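Putative alpha-ketoglutarate-dependent taurine dioxygenase (PDB 5HSX) probably acts as an iron-dependent 2-oxoglutarate dioxygenase of the TauD/TfdA family, oxidising a substrate that is not established. Local coordinates at residues D149-L155 with A270-P276; L54-V59 with F265-T271; L218-P222 with L243-V247; P133-R139 with L288-V294. All coordinates share one frame; numbering follows the deposited sequence.

Interaction 1 (D149-L155 with A270-P276); sequences DTQWTNL and ATAHLAP. With NA (sodium ion), chain M; EDO (1,2-ethanediol), chain O.
Trp152 and His273 face each other as a non-hydrogen-bonded antiparallel pair, and the tight part of the contact lies here. His273 CB sits over the five-membered ring of Trp152, 3.7 Å from its centroid, a CH-pi contact on the same face that Thr150 CG2 touches. The two ring planes are inclined at 37°. With CG between backbone N and carbonyl carbon (chi1 60°), the imidazole of His273 swings off the strand pair, and its NE2 binds the sodium ion at 2.2 Å. On both sides of this pair the backbones are bonded: Leu274 N gives to Gln151 O at 2.8 Å, and Thr153 N to Ala272 O at 2.8 Å. Toward Asp149 and Pro276 the contact loosens, and water and ethanediol enter beside the second subunit, whose Pro250 packs on Gln151 and Leu274. One water donates to both Asp149 O and Leu274 O, and the amide NE2 of Gln151 donates to O2 of a 1,2-ethanediol at 2.9 Å, 169° at the hydrogen. His123, Asp125 and Asn323 O join His273 on the sodium; the two histidines and the aspartate are consistent with the iron-binding facial triad of TauD-like dioxygenases, carried on a cupin-type double-stranded beta-helix.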
# COMPACT_ATOMS: atom_id res chain seq x y z
N ASP B 149 7.35 -6.76 2.03
CA ASP B 149 7.47 -5.42 1.49
C ASP B 149 7.39 -4.38 2.60
O ASP B 149 6.75 -4.59 3.63
CB ASP B 149 6.35 -5.14 0.47
CG ASP B 149 6.46 -5.98 -0.80
OD1 ASP B 149 7.37 -6.84 -0.94
OD2 ASP B 149 5.58 -5.79 -1.67
N THR B 150 8.05 -3.24 2.38
CA THR B 150 8.01 -2.10 3.29
C THR B 150 7.28 -0.94 2.61
O THR B 150 7.35 -0.79 1.39
CB THR B 150 9.43 -1.66 3.70
OG1 THR B 150 10.17 -2.78 4.20
CG2 THR B 150 9.40 -0.57 4.77
N GLN B 151 6.58 -0.13 3.40
CA GLN B 151 5.92 1.05 2.87
C GLN B 151 6.35 2.29 3.64
O GLN B 151 6.67 2.23 4.83
CB GLN B 151 4.39 0.94 2.92
CG GLN B 151 3.84 -0.34 2.27
CD GLN B 151 2.35 -0.25 2.01
OE1 GLN B 151 1.87 0.76 1.50
NE2 GLN B 151 1.62 -1.31 2.33
N TRP B 152 6.33 3.42 2.94
CA TRP B 152 6.58 4.73 3.53
C TRP B 152 5.44 5.68 3.16
O TRP B 152 4.80 5.53 2.11
CB TRP B 152 7.91 5.35 3.03
CG TRP B 152 9.16 4.71 3.57
CD1 TRP B 152 9.97 5.20 4.57
CD2 TRP B 152 9.76 3.48 3.14
NE1 TRP B 152 11.03 4.34 4.79
CE2 TRP B 152 10.92 3.28 3.92
CE3 TRP B 152 9.43 2.54 2.16
CZ2 TRP B 152 11.75 2.17 3.75
CZ3 TRP B 152 10.25 1.43 2.00
CH2 TRP B 152 11.40 1.26 2.79
N THR B 153 5.22 6.68 4.00
CA THR B 153 4.26 7.72 3.68
C THR B 153 4.90 9.09 3.85
O THR B 153 5.79 9.27 4.67
CB THR B 153 2.99 7.60 4.52
OG1 THR B 153 2.05 8.57 4.07
CG2 THR B 153 3.30 7.78 6.02
N ASN B 154 4.42 10.04 3.05
CA ASN B 154 5.02 11.37 2.94
C ASN B 154 4.27 12.30 3.90
O ASN B 154 3.16 12.74 3.60
CB ASN B 154 4.94 11.84 1.49
CG ASN B 154 5.53 13.21 1.28
OD1 ASN B 154 5.70 13.99 2.22
ND2 ASN B 154 5.83 13.53 0.03
N LEU B 155 4.89 12.62 5.04
CA LEU B 155 4.23 13.46 6.04
C LEU B 155 4.13 14.92 5.62
O LEU B 155 3.32 15.66 6.18
CB LEU B 155 4.97 13.36 7.38
CG LEU B 155 5.03 11.92 7.94
CD1 LEU B 155 5.77 11.93 9.28
CD2 LEU B 155 3.66 11.36 8.08
N ALA B 270 10.44 13.53 7.54
CA ALA B 270 9.36 13.74 6.59
C ALA B 270 8.57 12.48 6.28
O ALA B 270 7.73 12.51 5.37
CB ALA B 270 9.89 14.33 5.28
N THR B 271 8.81 11.37 6.99
CA THR B 271 8.15 10.12 6.65
C THR B 271 7.73 9.38 7.91
O THR B 271 8.29 9.58 8.99
CB THR B 271 9.05 9.16 5.83
OG1 THR B 271 10.22 8.82 6.59
CG2 THR B 271 9.45 9.78 4.49
N ALA B 272 6.75 8.51 7.73
CA ALA B 272 6.58 7.35 8.59
C ALA B 272 6.64 6.12 7.70
O ALA B 272 6.52 6.21 6.48
CB ALA B 272 5.26 7.38 9.37
N HIS B 273 6.85 4.95 8.32
CA HIS B 273 6.96 3.74 7.52
C HIS B 273 6.27 2.59 8.24
O HIS B 273 5.91 2.68 9.42
CB HIS B 273 8.42 3.39 7.19
CG HIS B 273 9.28 3.16 8.40
ND1 HIS B 273 9.89 4.20 9.08
CD2 HIS B 273 9.65 2.02 9.02
CE1 HIS B 273 10.58 3.70 10.09
NE2 HIS B 273 10.46 2.38 10.08
N LEU B 274 6.10 1.51 7.50
CA LEU B 274 5.32 0.36 7.92
C LEU B 274 6.13 -0.89 7.63
O LEU B 274 6.41 -1.19 6.46
CB LEU B 274 3.99 0.32 7.18
CG LEU B 274 3.13 -0.92 7.44
CD1 LEU B 274 2.65 -0.94 8.89
CD2 LEU B 274 1.96 -0.95 6.46
N ALA B 275 6.49 -1.62 8.68
CA ALA B 275 7.20 -2.88 8.53
C ALA B 275 6.24 -3.99 8.11
O ALA B 275 5.05 -3.95 8.42
CB ALA B 275 7.89 -3.26 9.85
N PRO B 276 6.73 -4.99 7.39
CA PRO B 276 5.85 -6.08 6.96
C PRO B 276 5.42 -6.95 8.13
O PRO B 276 6.15 -7.11 9.11
CB PRO B 276 6.71 -6.87 5.98
CG PRO B 276 8.10 -6.62 6.45
CD PRO B 276 8.10 -5.17 6.88
NA NA M . 10.72 1.66 12.18
C1 EDO O . 2.36 -6.00 3.19
O1 EDO O . 3.08 -6.41 4.36
C2 EDO O . 2.85 -4.63 2.72
O2 EDO O . 2.60 -3.66 3.74
O HOH W 1 4.89 -3.14 4.93
O HOH W 2 10.33 -0.52 11.24
O HOH W 3 12.89 1.38 11.66

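Interaction 2 (L54-V59 with F265-T271); sequences LLKWRV and FWDNRAT
Leu54 and Phe265 provide the main apolar contact between segments 54-59 and 265-271. CD2 of Leu54 stands over one face of the phenyl ring, 3.8 Å from its centroid and displaced toward the rim, while the other methyl, CD1, lies against the backbone around Phe265 O. Val59 CG2 meets Trp266 CB at 3.7 Å, and Thr271 CG2 rests on Arg58 CB at 3.5 Å.

The direct hydrogen bonding across the contact is a single backbone link: Asp267 N gives to Arg58 O at 2.9 Å. Next to it Val59 and Trp266 form a non-hydrogen-bonded antiparallel pair.

Charge is organised mostly within 265-271. Arg269 grips the Asp267 carboxylate side-on, NE to OD1 at 2.9 Å and NH2 to OD2 at 3.2 Å, and its backbone N also donates to OD1, from the other face of the carboxylate, closing an Asx turn. Leu55 CD2 lies at the guanidinium edge. A water accepts a hydrogen bond from Arg58 NH1 and donates to Leu55 O and Asp267 OD2, joining the segments where the two charged groups stay apart. Glu215 pairs with Arg58, and His210 bonds Asp267.

Arg58, just past the end of helix 44-57, takes positive phi (77°) and turns the chain into strand 59-62, which lies beside strand 263-267 in the mixed sheet; strand 135-140 flanks 263-267 on its other side.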
# COMPACT_ATOMS: atom_id res chain seq x y z
N LEU B 54 17.20 12.52 -1.78
CA LEU B 54 16.55 12.08 -0.55
C LEU B 54 15.64 13.16 0.01
O LEU B 54 14.49 12.88 0.39
CB LEU B 54 17.62 11.69 0.48
CG LEU B 54 17.15 11.38 1.90
CD1 LEU B 54 16.31 10.09 1.95
CD2 LEU B 54 18.37 11.29 2.83
N LEU B 55 16.11 14.40 0.08
CA LEU B 55 15.25 15.47 0.58
C LEU B 55 14.02 15.64 -0.30
O LEU B 55 12.93 15.92 0.21
CB LEU B 55 16.03 16.79 0.67
CG LEU B 55 17.19 16.81 1.67
CD1 LEU B 55 17.71 18.23 1.81
CD2 LEU B 55 16.77 16.25 3.02
N LYS B 56 14.17 15.43 -1.61
CA LYS B 56 13.07 15.68 -2.53
C LYS B 56 12.06 14.54 -2.55
O LYS B 56 10.84 14.78 -2.60
CB LYS B 56 13.62 15.91 -3.93
CG LYS B 56 12.55 16.14 -5.00
CD LYS B 56 13.23 16.35 -6.34
CE LYS B 56 12.23 16.62 -7.45
NZ LYS B 56 12.97 16.82 -8.73
N TRP B 57 12.53 13.30 -2.52
CA TRP B 57 11.65 12.14 -2.68
C TRP B 57 11.39 11.40 -1.38
O TRP B 57 10.63 10.42 -1.38
CB TRP B 57 12.24 11.20 -3.74
CG TRP B 57 12.11 11.82 -5.12
CD1 TRP B 57 13.10 12.38 -5.88
CD2 TRP B 57 10.89 11.99 -5.85
NE1 TRP B 57 12.57 12.86 -7.06
CE2 TRP B 57 11.21 12.64 -7.06
CE3 TRP B 57 9.56 11.63 -5.61
CZ2 TRP B 57 10.25 12.96 -8.03
CZ3 TRP B 57 8.60 11.95 -6.57
CH2 TRP B 57 8.95 12.60 -7.76
N ARG B 58 11.99 11.85 -0.26
CA ARG B 58 11.72 11.38 1.10
C ARG B 58 12.35 10.02 1.42
O ARG B 58 12.80 9.80 2.55
CB ARG B 58 10.22 11.28 1.39
CG ARG B 58 9.38 12.47 0.95
CD ARG B 58 9.94 13.79 1.41
NE ARG B 58 9.14 14.87 0.85
CZ ARG B 58 9.28 16.16 1.16
NH1 ARG B 58 10.17 16.54 2.06
NH2 ARG B 58 8.50 17.06 0.58
N VAL B 59 12.33 9.09 0.46
CA VAL B 59 13.02 7.81 0.59
C VAL B 59 13.60 7.46 -0.77
O VAL B 59 12.91 7.57 -1.79
CB VAL B 59 12.10 6.68 1.12
CG1 VAL B 59 10.83 6.50 0.23
CG2 VAL B 59 12.88 5.37 1.20
N PHE B 265 16.97 4.25 1.99
CA PHE B 265 17.56 5.39 2.69
C PHE B 265 16.44 6.41 2.83
O PHE B 265 15.99 6.98 1.83
CB PHE B 265 18.74 5.94 1.86
CG PHE B 265 19.54 7.06 2.51
CD1 PHE B 265 19.31 7.51 3.80
CD2 PHE B 265 20.57 7.65 1.78
CE1 PHE B 265 20.09 8.53 4.34
CE2 PHE B 265 21.35 8.66 2.31
CZ PHE B 265 21.10 9.11 3.60
N TRP B 266 15.93 6.62 4.05
CA TRP B 266 14.77 7.48 4.20
C TRP B 266 14.99 8.60 5.21
O TRP B 266 15.80 8.47 6.14
CB TRP B 266 13.50 6.70 4.58
CG TRP B 266 13.48 6.03 5.92
CD1 TRP B 266 12.98 6.54 7.09
CD2 TRP B 266 13.89 4.69 6.21
NE1 TRP B 266 13.09 5.61 8.10
CE2 TRP B 266 13.64 4.46 7.59
CE3 TRP B 266 14.46 3.66 5.46
CZ2 TRP B 266 13.93 3.25 8.22
CZ3 TRP B 266 14.75 2.45 6.08
CH2 TRP B 266 14.49 2.26 7.45
N ASP B 267 14.26 9.68 5.00
CA ASP B 267 14.33 10.90 5.81
C ASP B 267 13.22 10.81 6.86
O ASP B 267 12.05 11.04 6.55
CB ASP B 267 14.18 12.14 4.93
CG ASP B 267 14.35 13.44 5.71
OD1 ASP B 267 14.34 13.41 6.96
OD2 ASP B 267 14.46 14.50 5.07
N ASN B 268 13.60 10.49 8.10
CA ASN B 268 12.64 10.37 9.20
C ASN B 268 12.00 11.69 9.59
O ASN B 268 11.04 11.68 10.37
CB ASN B 268 13.34 9.81 10.44
CG ASN B 268 13.59 8.34 10.34
OD1 ASN B 268 12.67 7.55 10.10
ND2 ASN B 268 14.85 7.95 10.54
N ARG B 269 12.52 12.81 9.14
CA ARG B 269 11.86 14.06 9.46
C ARG B 269 10.64 14.32 8.60
O ARG B 269 9.85 15.22 8.92
CB ARG B 269 12.86 15.21 9.33
CG ARG B 269 14.13 14.94 10.13
CD ARG B 269 15.27 15.83 9.71
NE ARG B 269 15.64 15.59 8.33
CZ ARG B 269 16.70 16.14 7.74
NH1 ARG B 269 17.50 16.96 8.42
NH2 ARG B 269 16.96 15.88 6.47
N ALA B 270 10.44 13.53 7.54
CA ALA B 270 9.36 13.74 6.59
C ALA B 270 8.57 12.48 6.28
O ALA B 270 7.73 12.51 5.37
CB ALA B 270 9.89 14.33 5.28
N THR B 271 8.81 11.37 6.99
CA THR B 271 8.15 10.12 6.65
C THR B 271 7.73 9.38 7.91
O THR B 271 8.29 9.58 8.99
CB THR B 271 9.05 9.16 5.83
OG1 THR B 271 10.22 8.82 6.59
CG2 THR B 271 9.45 9.78 4.49
O HOH W 4 12.60 14.88 2.95

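Interaction 3 (L218-P222 with L243-V247); sequences LYVSP and LWEHV
Trp244 lays one face of its indole against Pro222. Pro222 CB stands 3.8 Å from the centroid of the five-membered ring and only 8° off its normal, a CH-pi contact, and CG of the same proline comes to 3.6 Å from Trp244 CD1; the two side chains run antiparallel alongside one another. At the indole edge, near its plane, is Val220 O, which accepts from Trp244 NE1 at 2.8 Å. This bond is bent, 140° at the hydrogen. The indole is also met by Trp119 from outside the two segments. A second flat group, the imidazole of His246, has Leu218 CD2 at its edge, 4.0 Å from His246 CD2, while its NE2 bonds Ala158 O.

Between the two rings the contact is aliphatic. Leu218 CG is anti to the backbone N (chi1 -174°), which extends CD2 toward the helix, where it touches Val247 CG1 at 3.6 Å. Val220 and Val247 meet end on, CG2 to CG1 at 3.7 Å, and Val220 CG1 lies more loosely near Leu243 CD1.

The chemistry is thus largely hydrophobic, with one polar bond: the end of strand 216-218 and the loop after it rest alternate residues (Leu218, Val220, Pro222) on helix 233-247, and the NE1 bond, with Pro222 on the ring face, helps to fix the rotation of Trp244 while satisfying a buried loop carbonyl.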
# COMPACT_ATOMS: atom_id res chain seq x y z
N LEU B 218 3.55 16.57 8.96
CA LEU B 218 2.53 16.16 9.92
C LEU B 218 3.14 15.05 10.77
O LEU B 218 3.16 13.88 10.38
CB LEU B 218 1.26 15.73 9.19
CG LEU B 218 -0.00 15.40 9.99
CD1 LEU B 218 -0.36 16.54 10.93
CD2 LEU B 218 -1.17 15.09 9.04
N TYR B 219 3.67 15.43 11.94
CA TYR B 219 4.64 14.61 12.68
C TYR B 219 3.90 13.72 13.68
O TYR B 219 4.07 13.83 14.89
CB TYR B 219 5.64 15.53 13.37
CG TYR B 219 6.97 14.91 13.77
CD1 TYR B 219 7.84 14.42 12.81
CD2 TYR B 219 7.36 14.87 15.10
CE1 TYR B 219 9.07 13.88 13.16
CE2 TYR B 219 8.59 14.32 15.47
CZ TYR B 219 9.44 13.83 14.49
OH TYR B 219 10.68 13.31 14.84
N VAL B 220 3.10 12.79 13.15
CA VAL B 220 2.09 12.12 13.97
C VAL B 220 2.42 10.65 14.23
O VAL B 220 1.55 9.93 14.73
CB VAL B 220 0.68 12.26 13.36
CG1 VAL B 220 0.20 13.71 13.42
CG2 VAL B 220 0.64 11.73 11.91
N SER B 221 3.65 10.20 13.94
CA SER B 221 4.24 8.91 14.33
C SER B 221 3.26 7.96 15.04
O SER B 221 3.28 7.87 16.27
CB SER B 221 5.45 9.18 15.24
OG SER B 221 6.23 8.01 15.40
N PRO B 222 2.40 7.23 14.30
CA PRO B 222 1.23 6.62 14.95
C PRO B 222 1.54 5.59 16.03
O PRO B 222 0.76 5.47 16.98
CB PRO B 222 0.45 6.00 13.77
CG PRO B 222 0.79 6.95 12.62
CD PRO B 222 2.27 7.24 12.83
N LEU B 243 -6.09 12.35 11.98
CA LEU B 243 -4.79 12.58 11.35
C LEU B 243 -4.12 11.27 10.95
O LEU B 243 -3.46 11.21 9.90
CB LEU B 243 -3.88 13.39 12.29
CG LEU B 243 -4.43 14.76 12.72
CD1 LEU B 243 -3.52 15.40 13.78
CD2 LEU B 243 -4.54 15.70 11.51
N TRP B 244 -4.30 10.21 11.74
CA TRP B 244 -3.69 8.93 11.41
C TRP B 244 -4.35 8.28 10.20
O TRP B 244 -3.68 7.64 9.38
CB TRP B 244 -3.78 7.99 12.62
CG TRP B 244 -2.86 8.37 13.74
CD1 TRP B 244 -1.76 9.20 13.68
CD2 TRP B 244 -2.97 7.97 15.10
NE1 TRP B 244 -1.18 9.31 14.92
CE2 TRP B 244 -1.90 8.56 15.81
CE3 TRP B 244 -3.88 7.15 15.80
CZ2 TRP B 244 -1.71 8.35 17.18
CZ3 TRP B 244 -3.67 6.94 17.17
CH2 TRP B 244 -2.60 7.55 17.84
N GLU B 245 -5.67 8.39 10.09
CA GLU B 245 -6.35 7.94 8.88
C GLU B 245 -5.86 8.73 7.67
O GLU B 245 -5.60 8.17 6.60
CB GLU B 245 -7.85 8.08 9.09
CG GLU B 245 -8.72 8.12 7.88
CD GLU B 245 -10.19 8.26 8.27
OE1 GLU B 245 -10.86 7.23 8.26
OE2 GLU B 245 -10.65 9.38 8.64
N HIS B 246 -5.69 10.04 7.85
CA HIS B 246 -5.26 10.90 6.75
C HIS B 246 -3.87 10.50 6.24
O HIS B 246 -3.67 10.37 5.03
CB HIS B 246 -5.29 12.35 7.25
CG HIS B 246 -4.85 13.36 6.23
ND1 HIS B 246 -5.64 13.76 5.18
CD2 HIS B 246 -3.70 14.08 6.14
CE1 HIS B 246 -5.00 14.68 4.47
NE2 HIS B 246 -3.82 14.88 5.03
N VAL B 247 -2.91 10.30 7.15
CA VAL B 247 -1.53 10.09 6.70
C VAL B 247 -1.32 8.74 6.06
O VAL B 247 -0.29 8.52 5.42
CB VAL B 247 -0.47 10.21 7.82
CG1 VAL B 247 -0.47 11.60 8.43
CG2 VAL B 247 -0.62 9.10 8.88

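Interaction 4 (P133-R139 with L288-V294)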
# COMPACT_ATOMS: atom_id res chain seq x y z
N PRO B 133 16.37 10.07 15.34
CA PRO B 133 17.34 10.03 14.24
C PRO B 133 16.74 10.65 12.98
O PRO B 133 15.56 10.46 12.68
CB PRO B 133 17.62 8.53 14.05
CG PRO B 133 16.41 7.85 14.62
CD PRO B 133 16.00 8.71 15.79
N TRP B 134 17.55 11.41 12.25
CA TRP B 134 16.98 12.07 11.08
C TRP B 134 16.85 11.14 9.88
O TRP B 134 16.04 11.42 8.99
CB TRP B 134 17.79 13.32 10.73
CG TRP B 134 19.07 13.11 9.97
CD1 TRP B 134 20.34 13.02 10.49
CD2 TRP B 134 19.22 13.05 8.54
NE1 TRP B 134 21.26 12.89 9.47
CE2 TRP B 134 20.60 12.90 8.27
CE3 TRP B 134 18.32 13.12 7.47
CZ2 TRP B 134 21.09 12.80 6.97
CZ3 TRP B 134 18.81 13.02 6.18
CH2 TRP B 134 20.19 12.85 5.94
N ALA B 135 17.61 10.04 9.84
CA ALA B 135 17.55 9.16 8.69
C ALA B 135 17.97 7.76 9.11
O ALA B 135 18.67 7.57 10.11
CB ALA B 135 18.47 9.64 7.55
N SER B 136 17.57 6.78 8.30
CA SER B 136 18.05 5.42 8.47
C SER B 136 18.43 4.86 7.11
O SER B 136 17.86 5.24 6.08
CB SER B 136 17.00 4.53 9.15
OG SER B 136 16.26 5.25 10.13
N ILE B 137 19.37 3.92 7.12
CA ILE B 137 19.83 3.24 5.92
C ILE B 137 19.74 1.74 6.19
O ILE B 137 20.49 1.21 7.01
CB ILE B 137 21.26 3.64 5.54
CG1 ILE B 137 21.32 5.14 5.25
CG2 ILE B 137 21.75 2.81 4.34
CD1 ILE B 137 22.68 5.72 5.26
N LEU B 138 18.82 1.07 5.50
CA LEU B 138 18.50 -0.33 5.73
C LEU B 138 18.89 -1.13 4.50
O LEU B 138 18.44 -0.83 3.39
CB LEU B 138 17.00 -0.47 6.00
CG LEU B 138 16.40 -1.85 6.22
CD1 LEU B 138 16.98 -2.51 7.45
CD2 LEU B 138 14.87 -1.70 6.33
N ARG B 139 19.73 -2.16 4.68
CA ARG B 139 20.17 -2.99 3.56
C ARG B 139 19.69 -4.44 3.73
O ARG B 139 19.68 -4.98 4.84
CB ARG B 139 21.70 -2.94 3.39
CG ARG B 139 22.53 -3.89 4.26
CD ARG B 139 24.03 -3.67 4.02
NE ARG B 139 24.81 -4.86 4.31
CZ ARG B 139 25.39 -5.13 5.48
NH1 ARG B 139 25.29 -4.27 6.49
NH2 ARG B 139 26.08 -6.26 5.63
N LEU B 288 18.20 -8.32 7.42
CA LEU B 288 18.59 -6.99 6.99
C LEU B 288 19.46 -6.37 8.07
O LEU B 288 19.52 -6.86 9.20
CB LEU B 288 17.36 -6.10 6.71
CG LEU B 288 16.38 -6.57 5.63
CD1 LEU B 288 15.30 -7.46 6.22
CD2 LEU B 288 15.75 -5.37 4.91
N TYR B 289 20.14 -5.29 7.71
CA TYR B 289 20.95 -4.53 8.66
C TYR B 289 20.68 -3.06 8.47
O TYR B 289 20.48 -2.60 7.33
CB TYR B 289 22.45 -4.82 8.49
CG TYR B 289 22.80 -6.25 8.77
CD1 TYR B 289 22.99 -6.70 10.08
CD2 TYR B 289 22.91 -7.17 7.74
CE1 TYR B 289 23.29 -8.04 10.34
CE2 TYR B 289 23.21 -8.50 7.99
CZ TYR B 289 23.41 -8.92 9.28
OH TYR B 289 23.71 -10.24 9.52
N ARG B 290 20.64 -2.32 9.58
CA ARG B 290 20.26 -0.92 9.56
C ARG B 290 21.32 -0.09 10.28
O ARG B 290 21.88 -0.51 11.29
CB ARG B 290 18.89 -0.68 10.23
CG ARG B 290 18.54 0.80 10.36
CD ARG B 290 17.12 1.09 10.85
NE ARG B 290 16.64 0.20 11.90
CZ ARG B 290 16.95 0.29 13.19
NH1 ARG B 290 17.78 1.23 13.62
NH2 ARG B 290 16.44 -0.57 14.05
N THR B 291 21.60 1.08 9.72
CA THR B 291 22.31 2.13 10.43
C THR B 291 21.36 3.32 10.52
O THR B 291 20.43 3.45 9.72
CB THR B 291 23.59 2.54 9.70
OG1 THR B 291 23.26 2.97 8.38
CG2 THR B 291 24.57 1.37 9.63
N THR B 292 21.56 4.18 11.52
CA THR B 292 20.75 5.39 11.57
C THR B 292 21.64 6.57 11.93
O THR B 292 22.71 6.42 12.53
CB THR B 292 19.54 5.29 12.54
OG1 THR B 292 19.94 5.56 13.88
CG2 THR B 292 18.89 3.90 12.50
N LEU B 293 21.20 7.75 11.52
CA LEU B 293 21.98 8.97 11.63
C LEU B 293 21.37 9.86 12.71
O LEU B 293 20.16 10.06 12.74
CB LEU B 293 22.02 9.70 10.29
CG LEU B 293 22.56 8.88 9.11
CD1 LEU B 293 22.58 9.72 7.84
CD2 LEU B 293 23.95 8.34 9.41
N VAL B 294 22.24 10.40 13.57
CA VAL B 294 21.82 11.23 14.70
C VAL B 294 21.12 12.48 14.21
O VAL B 294 21.62 13.19 13.34
CB VAL B 294 23.04 11.57 15.57
CG1 VAL B 294 22.67 12.52 16.72
CG2 VAL B 294 23.71 10.29 16.10
O HOH W 5 23.62 13.00 11.45
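Strands 135-139 and 288-293 run antiparallel at 164°, with axes 4.6 Å apart; backbone bonds couple Ile137 to Thr291 and Arg139 to Tyr289 in both directions, at 2.8 to 2.9 Å.

At one end Trp134 and Leu293 run alongside each other in the same direction. The leucine follows the indole, CB 3.4 Å from Trp134 NE1 and CD1 3.5 Å from CZ2. Trp134 N donates to Leu293 O through a bent bond, and Val294 O approaches the indole edge, where a water donates to that oxygen and takes a weak bond from NE1.

At the other end Arg139 crosses Tyr289 obliquely, its guanidinium plane 22° from the phenol plane. Tyr289 CD2 lies over one guanidinium face, and NH1 comes 3.5 Å from Tyr289 CB; NH1 is hydrogen-bonded to ND1 of His69 and of His72.

On the side shared by Ser136, Leu138, Arg290 and Thr292, Leu138 CD1 packs on Leu288 CB at 3.7 Å, and Arg290 CD passes Ser136 CB. The Arg290 chain bends at chi3 (40°), and its NH1 reaches Val320 O. Thr291 OG1 sits 3.5 Å from Ile137 CB on the other side, where it bonds Ser76.

With strands 263-267 and 99-101 on its flanks, this pair lies within the mixed sheet, one of the walls of the double-stranded beta-helix of TauD-type dioxygenases.

Interactions 1, 2 and 4 lie near the centre of the molecule, whereas interaction 3 is farther out, though still buried. Interactions 1 and 2 share Ala270 and Thr271, and Trp152 of the one packs against Trp266 of the other, so the smaller sheet and the mixed sheet meet there. Interactions 2 and 4 reach the same mixed sheet through neighbouring strands, joined by a probable hydrogen bond from Asn268 N to Trp134 O, 2.8 Å. Interaction 3 is tied to interaction 1 by the probable bond of Thr153 OG1 to Val247 O. The two strand ladders rest on backbone bonds, interaction 2 adds a water bridge, and interaction 3 is mainly apolar.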